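Local structure of adenylate kinase (Thermus thermophilus, 3CM0) at residues A[116-124]-A[135-144]. The protein catalyses the reversible transfer of the terminal phosphate of ATP to AMP, yielding two ADP, and so probably helps to balance the cellular adenine nucleotide pool. Residues are numbered along the deposited sequence; the frame is centred on the assembly and turned at random.
Sequences EEELVRRIL and DNEETVRRRL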
loop_
_atom_site.group_PDB
_atom_site.type_symbol
_atom_site.label_atom_id
_atom_site.label_comp_id
_atom_site.label_asym_id
_atom_site.label_seq_id
_atom_site.Cartn_x
_atom_site.Cartn_y
_atom_site.Cartn_z
ATOM N N GLU A 116 5.607 9.222 16.470
ATOM C CA GLU A 116 4.278 9.786 16.341
ATOM C C GLU A 116 4.254 11.291 16.459
ATOM O O GLU A 116 3.484 11.942 15.774
ATOM C CB GLU A 116 3.310 9.164 17.355
ATOM C CG GLU A 116 1.890 9.715 17.189
ATOM C CD GLU A 116 0.823 8.938 17.954
ATOM O OE1 GLU A 116 -0.298 9.472 18.117
ATOM O OE2 GLU A 116 1.091 7.796 18.378
ATOM N N GLU A 117 5.101 11.851 17.315
ATOM C CA GLU A 117 5.113 13.306 17.437
ATOM C C GLU A 117 5.472 13.975 16.097
ATOM O O GLU A 117 4.938 15.033 15.761
ATOM C CB GLU A 117 6.094 13.736 18.545
ATOM C CG GLU A 117 7.486 13.125 18.393
ATOM C CD GLU A 117 7.714 11.808 19.174
ATOM O OE1 GLU A 117 6.888 10.851 19.115
ATOM O OE2 GLU A 117 8.759 11.734 19.849
ATOM N N GLU A 118 6.366 13.368 15.323
ATOM C CA GLU A 118 6.748 13.927 14.033
ATOM C C GLU A 118 5.614 13.734 13.011
ATOM O O GLU A 118 5.347 14.622 12.165
ATOM C CB GLU A 118 8.037 13.251 13.497
ATOM C CG GLU A 118 9.284 13.575 14.369
ATOM C CD GLU A 118 9.678 15.050 14.314
ATOM O OE1 GLU A 118 9.096 15.794 13.502
ATOM O OE2 GLU A 118 10.583 15.472 15.073
ATOM N N LEU A 119 4.974 12.574 13.048
ATOM C CA LEU A 119 3.872 12.380 12.093
ATOM C C LEU A 119 2.797 13.433 12.362
ATOM O O LEU A 119 2.279 14.061 11.434
ATOM C CB LEU A 119 3.262 11.011 12.254
ATOM C CG LEU A 119 4.065 9.801 11.794
ATOM C CD1 LEU A 119 3.397 8.557 12.341
ATOM C CD2 LEU A 119 4.136 9.763 10.277
ATOM N N VAL A 120 2.452 13.628 13.631
ATOM C CA VAL A 120 1.440 14.620 13.973
ATOM C C VAL A 120 1.861 16.025 13.539
ATOM O O VAL A 120 1.073 16.774 12.946
ATOM C CB VAL A 120 1.171 14.623 15.492
ATOM C CG1 VAL A 120 0.210 15.757 15.840
ATOM C CG2 VAL A 120 0.604 13.288 15.925
ATOM N N ARG A 121 3.108 16.402 13.819
ATOM C CA ARG A 121 3.579 17.725 13.418
ATOM C C ARG A 121 3.456 17.912 11.908
ATOM O O ARG A 121 2.978 18.950 11.428
ATOM C CB ARG A 121 5.057 17.932 13.809
ATOM C CG ARG A 121 5.293 18.117 15.271
ATOM C CD ARG A 121 6.798 18.106 15.545
ATOM N NE ARG A 121 7.404 19.424 15.367
ATOM C CZ ARG A 121 8.549 19.645 14.729
ATOM N NH1 ARG A 121 9.223 18.635 14.194
ATOM N NH2 ARG A 121 9.027 20.879 14.636
ATOM N N ARG A 122 3.887 16.907 11.161
ATOM C CA ARG A 122 3.843 16.967 9.703
ATOM C C ARG A 122 2.439 17.148 9.185
ATOM O O ARG A 122 2.185 18.059 8.377
ATOM C CB ARG A 122 4.369 15.690 9.085
ATOM C CG ARG A 122 5.828 15.475 9.257
ATOM C CD ARG A 122 6.234 14.168 8.626
ATOM N NE ARG A 122 7.669 13.952 8.789
ATOM C CZ ARG A 122 8.305 12.869 8.372
ATOM N NH1 ARG A 122 7.641 11.894 7.765
ATOM N NH2 ARG A 122 9.607 12.762 8.573
ATOM N N ILE A 123 1.542 16.275 9.643
ATOM C CA ILE A 123 0.158 16.314 9.197
ATOM C C ILE A 123 -0.501 17.652 9.543
ATOM O O ILE A 123 -1.145 18.280 8.679
ATOM C CB ILE A 123 -0.626 15.161 9.818
ATOM C CG1 ILE A 123 -0.079 13.829 9.283
ATOM C CG2 ILE A 123 -2.120 15.320 9.496
ATOM C CD1 ILE A 123 -0.582 12.610 10.025
ATOM N N LEU A 124 -0.337 18.104 10.790
ATOM C CA LEU A 124 -0.934 19.379 11.185
ATOM C C LEU A 124 -0.352 20.551 10.393
ATOM O O LEU A 124 -1.064 21.511 10.074
ATOM C CB LEU A 124 -0.795 19.603 12.702
ATOM C CG LEU A 124 -1.556 18.645 13.622
ATOM C CD1 LEU A 124 -1.287 19.023 15.066
ATOM C CD2 LEU A 124 -3.054 18.696 13.341
ATOM N N ASP A 135 -8.251 18.306 10.382
ATOM C CA ASP A 135 -7.115 17.799 11.135
ATOM C C ASP A 135 -6.744 18.660 12.350
ATOM O O ASP A 135 -6.216 19.771 12.205
ATOM C CB ASP A 135 -5.868 17.679 10.236
ATOM C CG ASP A 135 -6.080 16.788 9.019
ATOM O OD1 ASP A 135 -6.437 15.593 9.177
ATOM O OD2 ASP A 135 -5.861 17.288 7.893
ATOM N N ASN A 136 -7.030 18.142 13.541
ATOM C CA ASN A 136 -6.669 18.809 14.787
ATOM C C ASN A 136 -5.915 17.692 15.497
ATOM O O ASN A 136 -6.016 16.535 15.078
ATOM C CB ASN A 136 -7.912 19.218 15.572
ATOM C CG ASN A 136 -8.722 18.029 16.035
ATOM O OD1 ASN A 136 -8.278 17.253 16.879
ATOM N ND2 ASN A 136 -9.919 17.876 15.479
ATOM N N GLU A 137 -5.175 18.008 16.561
ATOM C CA GLU A 137 -4.378 16.986 17.242
ATOM C C GLU A 137 -5.140 15.725 17.573
ATOM O O GLU A 137 -4.706 14.599 17.276
ATOM C CB GLU A 137 -3.748 17.537 18.525
ATOM C CG GLU A 137 -2.708 16.600 19.067
ATOM C CD GLU A 137 -2.114 17.048 20.389
ATOM O OE1 GLU A 137 -1.840 18.258 20.538
ATOM O OE2 GLU A 137 -1.909 16.183 21.271
ATOM N N GLU A 138 -6.293 15.909 18.197
ATOM C CA GLU A 138 -7.127 14.789 18.587
ATOM C C GLU A 138 -7.480 13.886 17.419
ATOM O O GLU A 138 -7.232 12.684 17.472
ATOM C CB GLU A 138 -8.424 15.295 19.235
ATOM C CG GLU A 138 -9.444 14.197 19.564
ATOM C CD GLU A 138 -9.165 13.498 20.888
ATOM O OE1 GLU A 138 -9.050 14.198 21.920
ATOM O OE2 GLU A 138 -9.072 12.253 20.903
ATOM N N THR A 139 -8.061 14.451 16.359
ATOM C CA THR A 139 -8.461 13.639 15.212
ATOM C C THR A 139 -7.289 12.914 14.548
ATOM O O THR A 139 -7.432 11.763 14.111
ATOM C CB THR A 139 -9.209 14.472 14.136
ATOM O OG1 THR A 139 -8.374 15.532 13.667
ATOM C CG2 THR A 139 -10.486 15.059 14.711
ATOM N N VAL A 140 -6.141 13.583 14.470
ATOM C CA VAL A 140 -4.970 12.963 13.860
ATOM C C VAL A 140 -4.465 11.807 14.726
ATOM O O VAL A 140 -4.209 10.720 14.212
ATOM C CB VAL A 140 -3.846 13.994 13.615
ATOM C CG1 VAL A 140 -2.558 13.274 13.156
ATOM C CG2 VAL A 140 -4.292 15.005 12.546
ATOM N N ARG A 141 -4.328 12.008 16.035
ATOM C CA ARG A 141 -3.860 10.920 16.886
ATOM C C ARG A 141 -4.833 9.749 16.878
ATOM O O ARG A 141 -4.430 8.594 17.015
ATOM C CB ARG A 141 -3.650 11.379 18.334
ATOM C CG ARG A 141 -2.431 12.253 18.551
ATOM C CD ARG A 141 -2.337 12.687 20.010
ATOM N NE ARG A 141 -1.452 13.831 20.198
ATOM C CZ ARG A 141 -0.141 13.816 19.979
ATOM N NH1 ARG A 141 0.460 12.704 19.563
ATOM N NH2 ARG A 141 0.573 14.918 20.168
ATOM N N ARG A 142 -6.118 10.037 16.745
ATOM C CA ARG A 142 -7.094 8.958 16.704
ATOM C C ARG A 142 -6.976 8.179 15.398
ATOM O O ARG A 142 -7.020 6.942 15.390
ATOM C CB ARG A 142 -8.516 9.513 16.822
ATOM C CG ARG A 142 -9.560 8.416 16.959
ATOM C CD ARG A 142 -10.964 8.997 16.904
ATOM N NE ARG A 142 -11.184 9.767 15.678
ATOM C CZ ARG A 142 -11.098 9.265 14.449
ATOM N NH1 ARG A 142 -10.793 7.986 14.270
ATOM N NH2 ARG A 142 -11.309 10.046 13.396
ATOM N N ARG A 143 -6.837 8.891 14.289
ATOM C CA ARG A 143 -6.692 8.216 13.017
ATOM C C ARG A 143 -5.422 7.362 13.026
ATOM O O ARG A 143 -5.394 6.290 12.413
ATOM C CB ARG A 143 -6.665 9.231 11.873
ATOM C CG ARG A 143 -8.025 9.903 11.634
ATOM C CD ARG A 143 -7.921 11.084 10.662
ATOM N NE ARG A 143 -9.219 11.689 10.356
ATOM C CZ ARG A 143 -9.375 12.821 9.673
ATOM N NH1 ARG A 143 -8.311 13.476 9.229
ATOM N NH2 ARG A 143 -10.589 13.302 9.429
ATOM N N LEU A 144 -4.374 7.816 13.727
ATOM C CA LEU A 144 -3.133 7.043 13.785
ATOM C C LEU A 144 -3.312 5.781 14.621
ATOM O O LEU A 144 -2.707 4.743 14.338
ATOM C CB LEU A 144 -1.976 7.906 14.345
ATOM C CG LEU A 144 -1.515 9.004 13.378
ATOM C CD1 LEU A 144 -0.507 9.919 14.089
ATOM C CD2 LEU A 144 -0.892 8.377 12.124
#
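Val-140 lies alongside Ile-123, the two side chains running side by side but pointing opposite ways, with CG2 of Val-140 3.8 Å from CG2 of Ile-123 and its CG1 equally near the Ile-123 CD1. Leu-124 extends this apolar seam: its CD2 reaches Val-140 CG2 and also rests on the turn that starts helix 137-160, 3.5 Å from Asp-135 O. Asn-136 caps the start of that helix, its OD1 accepting from Thr-139 N, which sits above the carbonyl plane. One helical turn back, Val-120 CG2, standing beside its own backbone N, touches Leu-144 CD1 at 4.0 Å and at the same time lies over one face of the Arg-141 guanidinium, 3.7 Å from NH1. Arg-141 runs extended from CG to NE, nearly perpendicular to Val-120, which carries its flat end between two carboxylates, both near its plane. Glu-137 OE2 takes a short bond of 2.6 Å from Arg-141 NE on its anti side, whereas Glu-116 OE1 pairs with NH1 only over a long 3.6 Å, the carboxylate turned 41° from the guanidinium. A leucine in place of Arg-141 would probably leave Glu-116 and Glu-137 without their shared positive charge and take away the flat group lying over Val-120 CG2. The short helical segments 116-124 and 137-144, their N-to-C directions 127° apart, flank the LID region, 125-135, and bring its two ends together; Asp-135 pairs with Arg-132 and Arg-143, both predicted AMP-binding residues. With apolar side chains inside and one long ion pair, Glu-116 to Arg-141, as the charged link, the hold between the segments rests chiefly on van der Waals packing, while the closer pairing of Arg-141, with Glu-137, stays within helix 137-160.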